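Local atomic coordinates of lytic Polysaccharide Monooxygenase (Phytophthora infestans, PDB entry 6Z5Y), a protein that probably cleaves plant cell-wall pectin oxidatively at a copper centre, as a secreted lytic polysaccharide monooxygenase of a plant-infecting oomycete. Residues 20-25 with 158-163; 39-44 with 150-155; 68-73 with 165-170; 92-97 with 128-133; 102-107 with 135-140. One frame throughout, in Å; residues are numbered along the deposited sequence. Where two conformers were deposited one is given.

Contact 1: residues 20-25 with 158-163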
# COMPACT_ATOMS: atom_id res chain seq x y z
N VAL A 20 6.31 -0.27 8.26
CA VAL A 20 6.12 0.69 9.38
C VAL A 20 5.93 -0.06 10.70
O VAL A 20 6.54 0.31 11.70
CB VAL A 20 4.95 1.64 9.07
CG1 VAL A 20 4.77 2.67 10.17
CG2 VAL A 20 5.11 2.30 7.72
N VAL A 21 5.06 -1.06 10.67
CA VAL A 21 4.90 -1.99 11.80
C VAL A 21 4.79 -3.41 11.27
O VAL A 21 4.40 -3.62 10.09
CB VAL A 21 3.68 -1.67 12.66
CG1 VAL A 21 3.73 -0.28 13.28
CG2 VAL A 21 2.37 -1.82 11.91
N GLU A 22 5.08 -4.36 12.16
CA GLU A 22 4.85 -5.79 11.94
C GLU A 22 4.12 -6.28 13.20
O GLU A 22 4.69 -6.17 14.29
CB GLU A 22 6.18 -6.49 11.71
CG GLU A 22 6.00 -7.98 11.54
CD GLU A 22 7.33 -8.61 11.26
OE1 GLU A 22 7.63 -8.84 10.09
OE2 GLU A 22 8.08 -8.85 12.21
N ILE A 23 2.90 -6.73 13.04
CA ILE A 23 2.00 -6.97 14.18
C ILE A 23 1.30 -8.30 14.01
O ILE A 23 1.28 -8.88 12.93
CB ILE A 23 0.99 -5.82 14.33
CG1 ILE A 23 0.08 -5.65 13.10
CG2 ILE A 23 1.74 -4.56 14.69
CD1 ILE A 23 -0.95 -4.54 13.23
N GLU A 24 0.69 -8.78 15.07
CA GLU A 24 -0.21 -9.95 14.98
C GLU A 24 -1.41 -9.62 14.14
O GLU A 24 -1.84 -8.47 14.09
CB GLU A 24 -0.91 -10.25 16.30
CG GLU A 24 0.11 -10.63 17.31
CD GLU A 24 -0.43 -10.97 18.68
OE1 GLU A 24 0.39 -11.22 19.55
OE2 GLU A 24 -1.66 -11.00 18.85
N PRO A 25 -2.04 -10.61 13.48
CA PRO A 25 -3.31 -10.34 12.82
C PRO A 25 -4.28 -9.69 13.80
O PRO A 25 -4.39 -10.16 14.96
CB PRO A 25 -3.75 -11.72 12.37
CG PRO A 25 -2.46 -12.47 12.24
CD PRO A 25 -1.63 -12.02 13.41
N LYS A 158 4.33 -18.44 12.05
CA LYS A 158 3.43 -17.51 12.74
C LYS A 158 3.07 -16.42 11.74
O LYS A 158 3.94 -15.73 11.24
CB LYS A 158 4.08 -16.92 13.99
CG LYS A 158 4.30 -17.91 15.12
N THR A 159 1.79 -16.26 11.50
CA THR A 159 1.30 -15.20 10.62
C THR A 159 1.52 -13.84 11.29
O THR A 159 1.16 -13.66 12.44
CB THR A 159 -0.17 -15.39 10.26
OG1 THR A 159 -0.33 -16.66 9.63
CG2 THR A 159 -0.70 -14.31 9.35
N VAL A 160 2.01 -12.91 10.50
CA VAL A 160 2.06 -11.48 10.89
C VAL A 160 1.40 -10.66 9.79
O VAL A 160 1.24 -11.10 8.65
CB VAL A 160 3.49 -10.98 11.10
CG1 VAL A 160 4.13 -11.75 12.24
CG2 VAL A 160 4.37 -11.03 9.86
N TRP A 161 1.02 -9.47 10.19
CA TRP A 161 0.62 -8.38 9.29
C TRP A 161 1.75 -7.36 9.26
O TRP A 161 2.22 -6.91 10.32
CB TRP A 161 -0.67 -7.72 9.79
CG TRP A 161 -1.93 -8.52 9.65
CD1 TRP A 161 -2.08 -9.80 9.24
CD2 TRP A 161 -3.27 -8.03 9.90
NE1 TRP A 161 -3.42 -10.12 9.22
CE2 TRP A 161 -4.16 -9.04 9.56
CE3 TRP A 161 -3.78 -6.80 10.29
CZ2 TRP A 161 -5.53 -8.90 9.65
CZ3 TRP A 161 -5.15 -6.64 10.38
CH2 TRP A 161 -6.01 -7.68 10.06
N GLN A 162 2.19 -6.97 8.07
CA GLN A 162 3.15 -5.88 7.89
C GLN A 162 2.42 -4.73 7.20
O GLN A 162 1.74 -4.93 6.20
CB GLN A 162 4.32 -6.30 7.05
CG GLN A 162 5.17 -7.37 7.71
CD GLN A 162 6.16 -7.98 6.76
OE1 GLN A 162 6.14 -7.74 5.55
NE2 GLN A 162 7.02 -8.81 7.29
N ALA A 163 2.57 -3.54 7.73
CA ALA A 163 1.93 -2.35 7.18
C ALA A 163 2.96 -1.56 6.41
O ALA A 163 3.95 -1.11 7.00
CB ALA A 163 1.36 -1.49 8.27
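Strand 21-23 lines the edge of the five-stranded antiparallel sheet, where Glu22 and Ile23 pair with Gln162 and Trp161 of strand 158-170. Ile23 and Trp161 form a hydrogen-bonded pair, Ile23 N donating to Trp161 O and Trp161 N to Ile23 O, each at 2.8 Å. Glu22 and Gln162 are a non-hydrogen-bonded pair whose side chains run alongside each other in the same direction. With CG anti to the backbone N (chi1 177°) and the chain extended beyond it, Glu22 takes a hydrogen bond on OE1 from Gln162 NE2 at 2.9 Å; the carboxylate and amide planes lie only 20° apart. The same glutamate leans CG on Val160 CG2 at 3.8 Å. Gln162 OE1 is hydrogen-bonded to the hydroxyl of Tyr164, a residue of the copper site, so Gln162 is a second-shell residue and Glu22 grips its amide from the layer behind. The other face is apolar: Val21 CG2 meets Ala163 CB at 3.8 Å. Past the strand end Pro25 covers the indole of Trp161, its CA 3.5 Å from the centroid of the five-membered ring in a CH-pi contact, 8° off the normal. Trp27 and Trp31 meet this indole edge-to-face. The side chain of Gln162 lies about 4 Å (nearest atoms) from the copper, consistent with the copper-site face of a lytic polysaccharide monooxygenase beta-sandwich, probably the catalytic domain of this longer protein.

Contact 2: residues 39-44 with 150-155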
# COMPACT_ATOMS: atom_id res chain seq x y z
N GLY A 39 -4.01 -19.52 1.60
CA GLY A 39 -4.69 -19.63 2.89
C GLY A 39 -4.72 -18.31 3.65
O GLY A 39 -5.73 -18.01 4.29
N LEU A 40 -3.65 -17.53 3.55
CA LEU A 40 -3.64 -16.21 4.22
C LEU A 40 -4.75 -15.34 3.63
O LEU A 40 -5.49 -14.68 4.36
CB LEU A 40 -2.29 -15.51 4.02
CG LEU A 40 -1.10 -16.17 4.70
CD1 LEU A 40 0.19 -15.44 4.38
CD2 LEU A 40 -1.30 -16.23 6.19
N LEU A 41 -4.84 -15.31 2.30
CA LEU A 41 -5.86 -14.46 1.63
C LEU A 41 -7.27 -14.97 1.93
O LEU A 41 -8.18 -14.15 2.07
CB LEU A 41 -5.58 -14.50 0.14
CG LEU A 41 -4.33 -13.71 -0.26
CD1 LEU A 41 -3.88 -14.08 -1.65
CD2 LEU A 41 -4.57 -12.21 -0.18
N ALA A 42 -7.45 -16.29 1.97
CA ALA A 42 -8.80 -16.84 2.23
C ALA A 42 -9.23 -16.52 3.66
O ALA A 42 -10.42 -16.20 3.90
CB ALA A 42 -8.79 -18.33 1.95
N THR A 43 -8.29 -16.57 4.61
CA THR A 43 -8.58 -16.23 6.02
C THR A 43 -8.95 -14.74 6.10
O THR A 43 -9.95 -14.39 6.72
CB THR A 43 -7.40 -16.56 6.93
OG1 THR A 43 -7.09 -17.96 6.83
CG2 THR A 43 -7.71 -16.19 8.37
N PHE A 44 -8.21 -13.90 5.42
CA PHE A 44 -8.52 -12.47 5.39
C PHE A 44 -9.95 -12.27 4.84
O PHE A 44 -10.74 -11.52 5.42
CB PHE A 44 -7.46 -11.75 4.55
CG PHE A 44 -7.62 -10.26 4.59
CD1 PHE A 44 -8.50 -9.61 3.75
CD2 PHE A 44 -6.89 -9.52 5.49
CE1 PHE A 44 -8.65 -8.24 3.83
CE2 PHE A 44 -7.03 -8.15 5.57
CZ PHE A 44 -7.93 -7.52 4.75
N LEU A 150 -1.29 -3.97 3.13
CA LEU A 150 -1.29 -4.89 4.28
C LEU A 150 -0.75 -6.22 3.80
O LEU A 150 -1.46 -7.00 3.14
CB LEU A 150 -2.70 -5.03 4.80
CG LEU A 150 -2.80 -5.82 6.10
CD1 LEU A 150 -2.26 -5.01 7.25
CD2 LEU A 150 -4.18 -6.32 6.37
N ALA A 151 0.54 -6.42 4.07
CA ALA A 151 1.20 -7.66 3.67
C ALA A 151 0.94 -8.71 4.74
O ALA A 151 0.96 -8.44 5.95
CB ALA A 151 2.67 -7.43 3.49
N LEU A 152 0.65 -9.90 4.28
CA LEU A 152 0.37 -11.09 5.11
C LEU A 152 1.56 -12.02 4.93
O LEU A 152 1.88 -12.39 3.78
CB LEU A 152 -0.93 -11.74 4.64
CG LEU A 152 -2.13 -10.81 4.50
CD1 LEU A 152 -3.27 -11.56 3.83
CD2 LEU A 152 -2.56 -10.26 5.85
N GLN A 153 2.24 -12.39 6.00
CA GLN A 153 3.45 -13.24 5.84
C GLN A 153 3.53 -14.17 7.04
O GLN A 153 2.97 -13.88 8.11
CB GLN A 153 4.76 -12.45 5.63
CG GLN A 153 6.02 -13.30 5.42
CD GLN A 153 7.29 -12.50 5.18
OE1 GLN A 153 7.43 -11.36 5.65
NE2 GLN A 153 8.24 -13.10 4.48
N ARG A 154 4.14 -15.32 6.81
CA ARG A 154 4.44 -16.30 7.87
C ARG A 154 5.92 -16.21 8.23
O ARG A 154 6.78 -16.33 7.35
CB ARG A 154 4.07 -17.70 7.40
CG ARG A 154 2.66 -17.81 6.89
CD ARG A 154 2.38 -19.18 6.32
NE ARG A 154 1.11 -19.27 5.62
CZ ARG A 154 -0.06 -19.57 6.16
NH1 ARG A 154 -0.14 -19.76 7.47
NH2 ARG A 154 -1.17 -19.66 5.45
N LEU A 155 6.19 -15.95 9.49
CA LEU A 155 7.55 -15.89 10.06
C LEU A 155 7.64 -16.98 11.11
O LEU A 155 6.89 -16.94 12.09
CB LEU A 155 7.81 -14.54 10.69
CG LEU A 155 7.77 -13.39 9.70
CD1 LEU A 155 8.07 -12.08 10.39
CD2 LEU A 155 8.72 -13.62 8.53
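Leu150 meets Phe44 where helix 36-47 packs against the five-stranded antiparallel sheet, the helix and strand segments running at 127° to one another. Leu150 CD2 lies 3.5 Å from Phe44 CE2, whose ring also meets Trp27 and Phe53. Two residues on, Leu152 points toward the helix and packs against Leu40, Leu41 and Phe44: its CB touches Leu40 CD1 at 3.9 Å, while its CD1 lies 4.3 Å from Phe44 CB and equally near Leu41 CD2. Leu40 CD1 also comes within 3.5 Å of Leu152 O. Gln153 points away from the helix, to the face where His96 and the copper lie, so that this strand divides the hydrophobic helix layer from the metal side. Arg154 then swings back to the helix on a chain extended from CG to NE, and runs antiparallel alongside Leu40. Its guanidinium is fixed by hydrogen bonds from NH2 to Ser34 OG and Gly36 O, and from NH1 to Trp31 O, which ties the strand to the loop before the helix and to the helix's first residue. On the plane held in this way rests a leucine methyl: Leu40 CD2 sits over the centre of the Arg154 guanidinium, 3.6 Å from CZ.

Contact 3: residues 68-73 with 165-170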
# COMPACT_ATOMS: atom_id res chain seq x y z
N GLU A 68 3.03 5.29 12.46
CA GLU A 68 3.11 6.68 11.97
C GLU A 68 2.37 6.81 10.63
O GLU A 68 2.63 6.02 9.68
CB GLU A 68 4.59 7.02 11.73
CG GLU A 68 5.36 7.59 12.90
CD GLU A 68 6.66 8.17 12.36
OE1 GLU A 68 6.59 9.12 11.54
OE2 GLU A 68 7.72 7.63 12.71
N GLU A 69 1.63 7.88 10.50
CA GLU A 69 1.08 8.32 9.21
C GLU A 69 2.23 8.48 8.21
O GLU A 69 3.26 8.99 8.57
CB GLU A 69 0.35 9.66 9.45
CG GLU A 69 -0.45 10.12 8.27
CD GLU A 69 -1.25 11.38 8.44
OE1 GLU A 69 -1.25 11.95 9.54
OE2 GLU A 69 -1.83 11.82 7.42
N CYS A 70 2.02 8.02 7.00
CA CYS A 70 2.96 8.17 5.89
C CYS A 70 4.21 7.31 6.05
O CYS A 70 5.08 7.33 5.18
CB CYS A 70 3.33 9.62 5.63
SG CYS A 70 1.89 10.61 5.15
N GLY A 71 4.32 6.52 7.12
CA GLY A 71 5.53 5.71 7.26
C GLY A 71 6.77 6.56 7.29
O GLY A 71 6.84 7.58 8.00
N PHE A 72 7.76 6.16 6.50
CA PHE A 72 9.07 6.83 6.41
C PHE A 72 9.03 7.95 5.39
O PHE A 72 10.03 8.67 5.27
CB PHE A 72 10.14 5.80 6.06
CG PHE A 72 10.26 4.66 7.03
CD1 PHE A 72 11.06 4.75 8.13
CD2 PHE A 72 9.58 3.47 6.83
CE1 PHE A 72 11.20 3.67 9.00
CE2 PHE A 72 9.69 2.40 7.70
CZ PHE A 72 10.51 2.50 8.80
N THR A 73 7.95 8.07 4.63
CA THR A 73 7.90 9.04 3.54
C THR A 73 7.42 10.37 4.09
O THR A 73 6.71 10.45 5.09
CB THR A 73 7.01 8.55 2.39
OG1 THR A 73 5.64 8.46 2.82
CG2 THR A 73 7.49 7.23 1.82
N LYS A 165 3.13 1.98 4.11
CA LYS A 165 2.45 3.22 3.80
C LYS A 165 3.43 4.16 3.14
O LYS A 165 4.55 4.34 3.62
CB LYS A 165 1.91 3.88 5.06
CG LYS A 165 0.69 3.20 5.64
CD LYS A 165 0.29 3.72 7.00
CE LYS A 165 1.11 3.09 8.09
NZ LYS A 165 0.90 3.78 9.39
N ASN A 166 2.95 4.81 2.07
CA ASN A 166 3.69 5.93 1.48
C ASN A 166 2.73 7.10 1.30
O ASN A 166 1.54 6.91 1.01
CB ASN A 166 4.24 5.59 0.09
CG ASN A 166 5.10 4.35 -0.01
OD1 ASN A 166 5.15 3.77 -1.10
ND2 ASN A 166 5.83 3.97 1.03
N CYS A 167 3.27 8.29 1.40
CA CYS A 167 2.60 9.55 1.04
C CYS A 167 3.55 10.23 0.06
O CYS A 167 4.70 10.43 0.42
CB CYS A 167 2.38 10.46 2.24
SG CYS A 167 1.24 9.73 3.42
N ILE A 168 3.03 10.57 -1.13
CA ILE A 168 3.86 11.15 -2.19
C ILE A 168 3.13 12.35 -2.75
O ILE A 168 2.11 12.21 -3.43
CB ILE A 168 4.16 10.13 -3.30
CG1 ILE A 168 4.81 8.87 -2.71
CG2 ILE A 168 5.05 10.78 -4.33
CD1 ILE A 168 5.10 7.78 -3.71
N PRO A 169 3.62 13.58 -2.46
CA PRO A 169 2.95 14.75 -2.99
C PRO A 169 3.21 14.82 -4.49
O PRO A 169 4.35 14.61 -4.94
CB PRO A 169 3.63 15.92 -2.26
CG PRO A 169 5.02 15.37 -1.88
CD PRO A 169 4.79 13.90 -1.61
N LEU A 170 2.17 15.20 -5.23
CA LEU A 170 2.25 15.32 -6.70
C LEU A 170 1.92 16.75 -7.10
O LEU A 170 1.10 17.41 -6.49
CB LEU A 170 1.28 14.37 -7.39
CG LEU A 170 1.40 12.90 -6.99
CD1 LEU A 170 0.48 12.04 -7.82
CD2 LEU A 170 2.81 12.39 -7.12
O HOH W 1 7.33 4.31 4.29
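Thr73 OG1 is held between two groups: it accepts a hydrogen bond from Cys167 N at 2.8 Å and donates one to Cys70 O at 2.7 Å, in the carbonyl plane and on a lone pair. Its place between the backbone N and the carbonyl carbon (chi1 66°) lets OG1 reach both. Thr73 N also binds Cys70 O, closing a type II' turn, and the turn is fastened to strand 158-170 of the antiparallel sheet by the Cys70-Cys167 disulfide, with an SG-SG distance of 2.0 Å and chi3 of -81°. A preceding type II turn, from Glu68 to Gly71, is gripped by Lys165. Its chain bends at chi3 and NZ donates to Glu68 O at 2.8 Å from well above the carbonyl plane, while Gly71 N reaches the same oxygen from the opposite face. Lys165 NZ binds Phe66 O as well, so one buried ammonium serves two loop carbonyls. A water bridges the backbones, accepting from Phe72 N and donating to Lys165 O, each at 2.9 Å. Asn166, whose OD1 is hydrogen-bonded to Ile4 N, crosses Thr73 at about a right angle, and Thr73 CG2 packs 3.7 Å from Asn166 ND2.

Contact 4: residues 92-97 with 128-133. With CU (copper (II) ion), chain C.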
# COMPACT_ATOMS: atom_id res chain seq x y z
N ARG A 92 10.45 -2.53 -6.44
CA ARG A 92 10.90 -3.90 -6.63
C ARG A 92 9.66 -4.69 -6.97
O ARG A 92 8.55 -4.12 -7.15
CB ARG A 92 11.61 -4.41 -5.36
CG ARG A 92 10.73 -4.36 -4.12
CD ARG A 92 11.25 -5.22 -2.98
NE ARG A 92 12.59 -4.81 -2.57
CZ ARG A 92 13.51 -5.61 -2.04
NH1 ARG A 92 13.23 -6.86 -1.79
NH2 ARG A 92 14.70 -5.11 -1.80
N GLY A 93 9.80 -6.00 -7.07
CA GLY A 93 8.64 -6.88 -7.18
C GLY A 93 7.94 -7.04 -5.86
O GLY A 93 8.51 -6.73 -4.80
N ILE A 94 6.74 -7.57 -5.92
CA ILE A 94 5.93 -7.79 -4.72
C ILE A 94 6.00 -9.27 -4.30
O ILE A 94 5.63 -10.13 -5.11
CB ILE A 94 4.48 -7.32 -4.95
CG1 ILE A 94 4.42 -5.82 -5.21
CG2 ILE A 94 3.61 -7.76 -3.79
CD1 ILE A 94 3.06 -5.35 -5.68
N VAL A 95 6.48 -9.53 -3.09
CA VAL A 95 6.75 -10.92 -2.65
C VAL A 95 5.93 -11.30 -1.45
O VAL A 95 6.21 -12.36 -0.91
CB VAL A 95 8.25 -11.19 -2.37
CG1 VAL A 95 9.14 -10.81 -3.52
CG2 VAL A 95 8.70 -10.54 -1.05
N HIS A 96 4.96 -10.50 -1.03
CA HIS A 96 4.03 -10.90 0.03
C HIS A 96 2.61 -10.77 -0.47
O HIS A 96 2.32 -9.80 -1.18
CB HIS A 96 4.15 -10.04 1.29
CG HIS A 96 5.56 -9.80 1.72
ND1 HIS A 96 6.42 -10.80 2.09
CD2 HIS A 96 6.23 -8.65 1.92
CE1 HIS A 96 7.58 -10.26 2.44
NE2 HIS A 96 7.49 -8.94 2.37
N ALA A 97 1.76 -11.71 -0.10
CA ALA A 97 0.32 -11.62 -0.38
C ALA A 97 -0.31 -10.49 0.42
O ALA A 97 0.19 -10.07 1.45
CB ALA A 97 -0.36 -12.91 -0.05
N ALA A 128 7.22 -4.46 -9.98
CA ALA A 128 5.76 -4.41 -9.99
C ALA A 128 5.28 -3.06 -10.50
O ALA A 128 5.81 -2.04 -10.10
CB ALA A 128 5.19 -4.69 -8.62
N VAL A 129 4.27 -3.09 -11.33
CA VAL A 129 3.68 -1.89 -11.93
C VAL A 129 2.20 -1.91 -11.60
O VAL A 129 1.49 -2.87 -11.91
CB VAL A 129 3.92 -1.82 -13.44
CG1 VAL A 129 3.23 -0.57 -13.98
CG2 VAL A 129 5.38 -1.83 -13.76
N PHE A 130 1.76 -0.83 -10.99
CA PHE A 130 0.33 -0.64 -10.65
C PHE A 130 -0.34 0.09 -11.80
O PHE A 130 0.13 1.14 -12.22
CB PHE A 130 0.21 0.21 -9.39
CG PHE A 130 0.89 -0.38 -8.18
CD1 PHE A 130 0.34 -1.41 -7.46
CD2 PHE A 130 2.13 0.09 -7.78
CE1 PHE A 130 1.01 -1.97 -6.38
CE2 PHE A 130 2.81 -0.45 -6.70
CZ PHE A 130 2.24 -1.48 -6.01
N LYS A 131 -1.46 -0.47 -12.27
CA LYS A 131 -2.24 0.14 -13.34
C LYS A 131 -3.64 -0.43 -13.29
O LYS A 131 -3.87 -1.53 -12.79
CB LYS A 131 -1.58 -0.29 -14.61
CG LYS A 131 -1.90 -1.72 -15.08
CD LYS A 131 -1.37 -2.92 -14.27
CE LYS A 131 -1.56 -4.22 -15.04
NZ LYS A 131 -1.36 -5.44 -14.20
N PRO A 132 -4.62 0.34 -13.79
CA PRO A 132 -4.50 1.72 -14.25
C PRO A 132 -4.55 2.71 -13.09
O PRO A 132 -5.22 2.46 -12.09
CB PRO A 132 -5.75 1.92 -15.13
CG PRO A 132 -6.79 0.99 -14.44
CD PRO A 132 -5.99 -0.18 -13.93
N VAL A 133 -3.84 3.82 -13.24
CA VAL A 133 -3.87 4.93 -12.26
C VAL A 133 -4.18 6.20 -13.04
O VAL A 133 -3.36 6.66 -13.82
CB VAL A 133 -2.56 5.05 -11.47
CG1 VAL A 133 -2.66 6.20 -10.45
CG2 VAL A 133 -2.18 3.73 -10.79
CU CU C . 8.85 -7.67 2.80
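The loop that brings His96 to the copper site meets Ala128 and strand 129-130 through Arg92 and Ile94. His96 NE2 binds the copper at 1.9 Å, and the amino nitrogen of His1 binds it too, consistent with the histidine brace of lytic polysaccharide monooxygenases; Tyr164 completes the residues of the site. Within the loop, Val95 CG2 lies over one face of the imidazole, 3.7 Å above the plane and toward its rim. At the start of the loop, Ala128 N donates to Arg92 O at 3.1 Å, a nearly straight bond at the hydrogen whose donor stands 51° out of the carbonyl plane. Ile94 points toward segment 128-133. Its CG1, anti to the carbonyl carbon (chi1 -63°), and its CD1 both lie against the methyl of Ala128, with CG1 3.7 Å from Ala128 CB. CD1 continues to Phe130, crossing obliquely to within 4.0 Å of its CZ. The contact is small and buried. Around it, Ile94 also touches Cys115 and Gln116 of helix 115-119 and Trp149 of strand 143-155, while the ring of Phe130 meets those of Tyr119, Phe90 and Phe147; the loop thus passes between the three-stranded sheet, the short helix and strand 143-155, on which His96 packs through Ala151 and Gln153.

Contact 5: residues 102-107 with 135-140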
# COMPACT_ATOMS: atom_id res chain seq x y z
N ILE A 102 -4.16 2.55 -3.82
CA ILE A 102 -3.60 3.90 -4.07
C ILE A 102 -4.75 4.88 -4.06
O ILE A 102 -5.78 4.67 -4.75
CB ILE A 102 -2.85 3.96 -5.40
CG1 ILE A 102 -1.70 2.97 -5.44
CG2 ILE A 102 -2.35 5.38 -5.67
CD1 ILE A 102 -1.04 2.79 -6.79
N TRP A 103 -4.56 5.97 -3.33
CA TRP A 103 -5.49 7.10 -3.26
C TRP A 103 -4.81 8.36 -3.76
O TRP A 103 -3.60 8.54 -3.56
CB TRP A 103 -5.90 7.32 -1.81
CG TRP A 103 -6.68 6.22 -1.18
CD1 TRP A 103 -6.23 4.99 -0.80
CD2 TRP A 103 -8.05 6.27 -0.81
NE1 TRP A 103 -7.24 4.27 -0.22
CE2 TRP A 103 -8.37 5.03 -0.22
CE3 TRP A 103 -9.04 7.26 -0.89
CZ2 TRP A 103 -9.62 4.76 0.33
CZ3 TRP A 103 -10.29 6.99 -0.35
CH2 TRP A 103 -10.56 5.75 0.23
N LEU A 104 -5.58 9.23 -4.37
CA LEU A 104 -5.15 10.61 -4.70
C LEU A 104 -6.07 11.52 -3.92
O LEU A 104 -7.30 11.56 -4.19
CB LEU A 104 -5.24 10.87 -6.21
CG LEU A 104 -4.42 9.93 -7.07
CD1 LEU A 104 -4.61 10.25 -8.53
CD2 LEU A 104 -2.94 9.96 -6.72
N ASP A 105 -5.56 12.14 -2.88
CA ASP A 105 -6.41 12.75 -1.84
C ASP A 105 -7.47 11.73 -1.46
O ASP A 105 -7.12 10.58 -1.10
CB ASP A 105 -6.88 14.15 -2.26
CG ASP A 105 -5.70 15.10 -2.50
OD1 ASP A 105 -4.73 14.99 -1.75
OD2 ASP A 105 -5.83 15.95 -3.41
N ASP A 106 -8.73 12.11 -1.47
CA ASP A 106 -9.85 11.27 -1.00
C ASP A 106 -10.49 10.43 -2.13
O ASP A 106 -11.55 9.90 -1.90
CB ASP A 106 -10.88 12.12 -0.27
CG ASP A 106 -11.34 13.35 -1.03
OD1 ASP A 106 -11.00 13.46 -2.23
OD2 ASP A 106 -12.03 14.20 -0.42
N LYS A 107 -9.78 10.27 -3.23
CA LYS A 107 -10.25 9.41 -4.34
C LYS A 107 -9.42 8.15 -4.37
O LYS A 107 -8.19 8.20 -4.59
CB LYS A 107 -10.12 10.15 -5.65
CG LYS A 107 -10.65 9.41 -6.86
CD LYS A 107 -10.44 10.20 -8.13
CE LYS A 107 -10.89 9.53 -9.40
NZ LYS A 107 -10.65 10.39 -10.58
N TYR A 135 -4.44 9.97 -12.87
CA TYR A 135 -3.97 11.11 -12.08
C TYR A 135 -4.71 12.39 -12.40
O TYR A 135 -4.33 13.47 -11.88
CB TYR A 135 -2.48 11.33 -12.31
CG TYR A 135 -1.60 10.20 -11.84
CD1 TYR A 135 -1.21 10.11 -10.52
CD2 TYR A 135 -1.13 9.24 -12.73
CE1 TYR A 135 -0.38 9.10 -10.08
CE2 TYR A 135 -0.31 8.21 -12.30
CZ TYR A 135 0.10 8.16 -10.97
OH TYR A 135 0.95 7.19 -10.53
N SER A 136 -5.75 12.35 -13.22
CA SER A 136 -6.36 13.61 -13.70
C SER A 136 -6.89 14.51 -12.59
O SER A 136 -6.85 15.74 -12.76
CB SER A 136 -7.45 13.35 -14.70
OG SER A 136 -8.50 12.56 -14.17
N SER A 137 -7.35 13.94 -11.49
CA SER A 137 -7.90 14.75 -10.39
C SER A 137 -6.82 15.62 -9.76
O SER A 137 -7.18 16.58 -9.08
CB SER A 137 -8.62 13.88 -9.40
OG SER A 137 -7.75 12.96 -8.75
N CYS A 138 -5.56 15.30 -9.97
CA CYS A 138 -4.44 16.07 -9.38
C CYS A 138 -4.18 17.38 -10.14
O CYS A 138 -3.38 18.19 -9.65
CB CYS A 138 -3.17 15.25 -9.39
SG CYS A 138 -3.38 13.70 -8.49
N ALA A 139 -4.80 17.60 -11.28
CA ALA A 139 -4.69 18.90 -11.98
C ALA A 139 -5.03 20.11 -11.09
O ALA A 139 -4.23 21.08 -11.09
CB ALA A 139 -5.55 18.88 -13.20
N ALA A 140 -6.12 20.02 -10.31
CA ALA A 140 -6.64 21.09 -9.44
C ALA A 140 -5.88 21.06 -8.12
O ALA A 140 -6.35 20.44 -7.14
CB ALA A 140 -8.14 20.98 -9.28
O HOH W 2 -8.29 13.35 -6.13
O HOH W 3 -7.81 11.12 -10.68
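Leu104 CB lies 4.1 Å from both Ser137 OG and Cys138 SG, the first of a series of contacts that the side chain makes with segment 135-140. CG is likewise nearest to Cys138 SG. Beyond it CD1 makes the closest approaches, 3.7 Å from Cys138 SG and 3.7 Å from Tyr135 CA, and also comes within 3.9 Å of Tyr135 CD1. The leucine and tyrosine side chains cross at about a right angle, and CD2 touches the same ring carbon more loosely. Tyr135 is held at its far end by a hydrogen bond from OH to Thr87 O. Leu104 closes strand 100-104 and starts a type II' turn to Lys107, a tight hairpin into strand 107-112; opposite it the chain makes a short 3-10 turn reaching Cys138, which forms its disulfide with Cys143 at the head of strand 143-155. On the solvent side the link is by water. One molecule donates to Leu104 O and is hydrogen-bonded to Ser137 OG at 2.7 Å. Lys107, extended throughout, runs its CD past Ser137 OG at 3.9 Å, and a second water accepts from Lys107 NZ at 2.9 Å and from Ser137 N at 3.0 Å.

From the N terminus, strand 21-23 is the first element of the five-stranded sheet, and contact 1 later pairs it with strand 158-170 to close the widest loop. Helix 36-47 follows, and contact 2 brings strand 143-155 back to it, nested inside contact 1. Contact 3 starts from the loop at 68-73 and ends farther along strand 158-170, so it crosses both. Contacts 4 and 5 lie inside all three and cross each other: contact 4 joins the copper loop to segment 128-133 and so to the three-stranded sheet, and contact 5 joins the 102-107 hairpin to the loop between strands 129-130 and 143-155. Contacts 1, 2, 3 and 5 all reach the five-stranded sheet.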